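Local atomic coordinates of homospermidine synthase (Legionella pneumophila subsp. pneumophila str. Philadelphia 1, PDB entry 2PH5), a protein that binds NAD in a Rossmann-type domain and probably catalyses the formation of the polyamine homospermidine. Residues D209-Y214 / Y388-S393. Sequence-based numbering, arbitrary orientation.
Sequences DSQVTY and YNNATS
At the capped N-terminus of helix 391-408, the side-chain amide of Gln211 on strand 202-213 meets the helix's first turn. Gln211 reaches the helix start with its chain extended beyond CG (chi2 173°), and both ends of its amide are used. Its OE1 accepts from Ala391 N at 3.2 Å; the donor stands above the carbonyl plane, 41° out of it, and the N-H...O angle of 135° marks a bent bond. Its NE2 donates to Thr392 OG1 at 2.8 Å, a bond that is also bent although the acceptor lies in the amide plane, and to Asp209 OD1, also at 2.8 Å. Asp209 OD1 additionally accepts from Gln211 N at 3.1 Å, closing an Asx turn, so one carboxylate oxygen grips both the backbone and the side chain of Gln211. Asp209 OD2 comes within 3.0 Å of Thr392 OG1, the two side chains crossing at about a right angle; Thr225 OG1 bonds to both atoms, and Asp357 OD2 bonds to Thr392 OG1. The helix start is a capping box: Ser393 N donates to Asn390 OD1 at 2.6 Å, and Asn390 N to Ser393 OG. Bonds at OE1 and NE2 together fix the amide's rotation and support its assigned orientation. Asp209 OD2 and Asp357 OD2 lie near each other, with the hydroxyls of Thr225 and Thr392 as polar partners around them. The side chain of Thr392 is about 7 Å from the bound NAD, near it without direct contact, so this polar network ties the strand to a helix start beside the cofactor.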
ATOM      1  N   ASP A 209     -13.523  -1.543   0.519  1.00 22.65           N
ATOM      2  CA  ASP A 209     -13.604  -1.685   1.970  1.00 20.55           C
ATOM      3  C   ASP A 209     -12.853  -0.528   2.607  1.00 21.87           C
ATOM      4  O   ASP A 209     -11.637  -0.395   2.432  1.00 22.04           O
ATOM      5  CB  ASP A 209     -12.952  -3.007   2.395  1.00 21.42           C
ATOM      6  CG  ASP A 209     -13.410  -3.485   3.767  1.00 23.75           C
ATOM      7  OD1 ASP A 209     -13.589  -2.653   4.686  1.00 24.19           O
ATOM      8  OD2 ASP A 209     -13.575  -4.712   3.929  1.00 22.54           O
ATOM      9  N   SER A 210     -13.579   0.303   3.352  1.00 21.82           N
ATOM     10  CA  SER A 210     -12.983   1.454   4.028  1.00 20.97           C
ATOM     11  C   SER A 210     -12.980   1.287   5.550  1.00 22.06           C
ATOM     12  O   SER A 210     -12.780   2.253   6.281  1.00 22.98           O
ATOM     13  CB  SER A 210     -13.737   2.743   3.660  1.00 19.15           C
ATOM     14  OG  SER A 210     -15.082   2.721   4.112  1.00 20.19           O
ATOM     15  N   GLN A 211     -13.200   0.072   6.040  1.00 22.23           N
ATOM     16  CA  GLN A 211     -13.209  -0.129   7.483  1.00 23.29           C
ATOM     17  C   GLN A 211     -11.815   0.090   8.076  1.00 24.21           C
ATOM     18  O   GLN A 211     -10.861  -0.572   7.676  1.00 26.56           O
ATOM     19  CB  GLN A 211     -13.743  -1.532   7.815  1.00 19.85           C
ATOM     20  CG  GLN A 211     -15.157  -1.750   7.245  1.00 19.50           C
ATOM     21  CD  GLN A 211     -15.668  -3.171   7.384  1.00 21.66           C
ATOM     22  OE1 GLN A 211     -16.204  -3.562   8.436  1.00 20.75           O
ATOM     23  NE2 GLN A 211     -15.501  -3.963   6.318  1.00 17.74           N
ATOM     24  N   VAL A 212     -11.702   1.051   8.994  1.00 23.69           N
ATOM     25  CA  VAL A 212     -10.434   1.346   9.658  1.00 24.81           C
ATOM     26  C   VAL A 212     -10.484   0.769  11.066  1.00 25.98           C
ATOM     27  O   VAL A 212     -11.559   0.429  11.560  1.00 26.64           O
ATOM     28  CB  VAL A 212     -10.151   2.861   9.762  1.00 25.23           C
ATOM     29  CG1 VAL A 212      -9.872   3.424   8.386  1.00 24.79           C
ATOM     30  CG2 VAL A 212     -11.319   3.572  10.423  1.00 25.69           C
ATOM     31  N   THR A 213      -9.332   0.693  11.726  1.00 25.65           N
ATOM     32  CA  THR A 213      -9.284   0.086  13.048  1.00 27.46           C
ATOM     33  C   THR A 213      -8.390   0.735  14.092  1.00 28.28           C
ATOM     34  O   THR A 213      -7.618   1.648  13.805  1.00 29.50           O
ATOM     35  CB  THR A 213      -8.794  -1.345  12.947  1.00 28.17           C
ATOM     36  OG1 THR A 213      -7.471  -1.330  12.404  1.00 27.82           O
ATOM     37  CG2 THR A 213      -9.699  -2.173  12.051  1.00 28.55           C
ATOM     38  N   TYR A 214      -8.498   0.213  15.310  1.00 27.44           N
ATOM     39  CA  TYR A 214      -7.704   0.652  16.442  1.00 25.67           C
ATOM     40  C   TYR A 214      -7.568  -0.520  17.423  1.00 25.56           C
ATOM     41  O   TYR A 214      -8.551  -1.169  17.773  1.00 22.99           O
ATOM     42  CB  TYR A 214      -8.362   1.841  17.145  1.00 25.61           C
ATOM     43  CG  TYR A 214      -7.613   2.236  18.395  1.00 27.34           C
ATOM     44  CD1 TYR A 214      -6.445   3.009  18.327  1.00 28.20           C
ATOM     45  CD2 TYR A 214      -8.006   1.746  19.640  1.00 26.76           C
ATOM     46  CE1 TYR A 214      -5.684   3.271  19.475  1.00 26.10           C
ATOM     47  CE2 TYR A 214      -7.257   1.999  20.781  1.00 27.63           C
ATOM     48  CZ  TYR A 214      -6.099   2.754  20.693  1.00 27.77           C
ATOM     49  OH  TYR A 214      -5.345   2.938  21.820  1.00 29.43           O
ATOM     50  N   TYR A 388     -21.331 -10.038  16.373  1.00 19.49           N
ATOM     51  CA  TYR A 388     -20.340 -10.911  15.743  1.00 21.04           C
ATOM     52  C   TYR A 388     -20.296 -10.664  14.238  1.00 20.63           C
ATOM     53  O   TYR A 388     -20.151 -11.594  13.446  1.00 19.04           O
ATOM     54  CB  TYR A 388     -20.708 -12.369  16.020  1.00 19.77           C
ATOM     55  CG  TYR A 388     -21.026 -12.624  17.469  1.00 22.85           C
ATOM     56  CD1 TYR A 388     -20.030 -12.551  18.438  1.00 24.09           C
ATOM     57  CD2 TYR A 388     -22.334 -12.896  17.882  1.00 23.72           C
ATOM     58  CE1 TYR A 388     -20.321 -12.741  19.787  1.00 25.24           C
ATOM     59  CE2 TYR A 388     -22.639 -13.087  19.234  1.00 23.54           C
ATOM     60  CZ  TYR A 388     -21.623 -13.007  20.179  1.00 24.37           C
ATOM     61  OH  TYR A 388     -21.882 -13.184  21.519  1.00 27.95           O
ATOM     62  N   ASN A 389     -20.417  -9.399  13.856  1.00 21.55           N
ATOM     63  CA  ASN A 389     -20.428  -9.024  12.453  1.00 21.30           C
ATOM     64  C   ASN A 389     -19.821  -7.658  12.172  1.00 21.32           C
ATOM     65  O   ASN A 389     -19.941  -6.720  12.973  1.00 17.49           O
ATOM     66  CB  ASN A 389     -21.869  -9.010  11.933  1.00 21.27           C
ATOM     67  CG  ASN A 389     -22.300 -10.340  11.354  1.00 23.59           C
ATOM     68  OD1 ASN A 389     -21.914 -10.704  10.236  1.00 23.34           O
ATOM     69  ND2 ASN A 389     -23.106 -11.073  12.108  1.00 20.63           N
ATOM     70  N   ASN A 390     -19.148  -7.564  11.031  1.00 18.82           N
ATOM     71  CA  ASN A 390     -18.603  -6.301  10.585  1.00 19.40           C
ATOM     72  C   ASN A 390     -19.319  -6.084   9.257  1.00 19.46           C
ATOM     73  O   ASN A 390     -20.117  -6.922   8.844  1.00 19.73           O
ATOM     74  CB  ASN A 390     -17.071  -6.332  10.401  1.00 17.64           C
ATOM     75  CG  ASN A 390     -16.587  -7.464   9.511  1.00 20.55           C
ATOM     76  OD1 ASN A 390     -17.132  -7.716   8.430  1.00 19.90           O
ATOM     77  ND2 ASN A 390     -15.532  -8.140   9.955  1.00 19.85           N
ATOM     78  N   ALA A 391     -19.055  -4.959   8.606  1.00 20.02           N
ATOM     79  CA  ALA A 391     -19.693  -4.646   7.342  1.00 21.10           C
ATOM     80  C   ALA A 391     -19.540  -5.786   6.334  1.00 20.79           C
ATOM     81  O   ALA A 391     -20.512  -6.204   5.708  1.00 21.21           O
ATOM     82  CB  ALA A 391     -19.108  -3.363   6.779  1.00 21.56           C
ATOM     83  N   THR A 392     -18.317  -6.289   6.201  1.00 19.86           N
ATOM     84  CA  THR A 392     -18.000  -7.367   5.265  1.00 18.03           C
ATOM     85  C   THR A 392     -18.710  -8.675   5.574  1.00 18.55           C
ATOM     86  O   THR A 392     -19.412  -9.214   4.721  1.00 21.09           O
ATOM     87  CB  THR A 392     -16.473  -7.636   5.232  1.00 16.90           C
ATOM     88  OG1 THR A 392     -15.782  -6.408   4.973  1.00 18.50           O
ATOM     89  CG2 THR A 392     -16.123  -8.650   4.151  1.00 15.80           C
ATOM     90  N   SER A 393     -18.528  -9.193   6.785  1.00 17.30           N
ATOM     91  CA  SER A 393     -19.160 -10.457   7.135  1.00 17.23           C
ATOM     92  C   SER A 393     -20.679 -10.401   6.982  1.00 18.00           C
ATOM     93  O   SER A 393     -21.286 -11.322   6.428  1.00 15.51           O
ATOM     94  CB  SER A 393     -18.799 -10.866   8.568  1.00 16.16           C
ATOM     95  OG  SER A 393     -19.330  -9.955   9.512  1.00 20.94           O
TER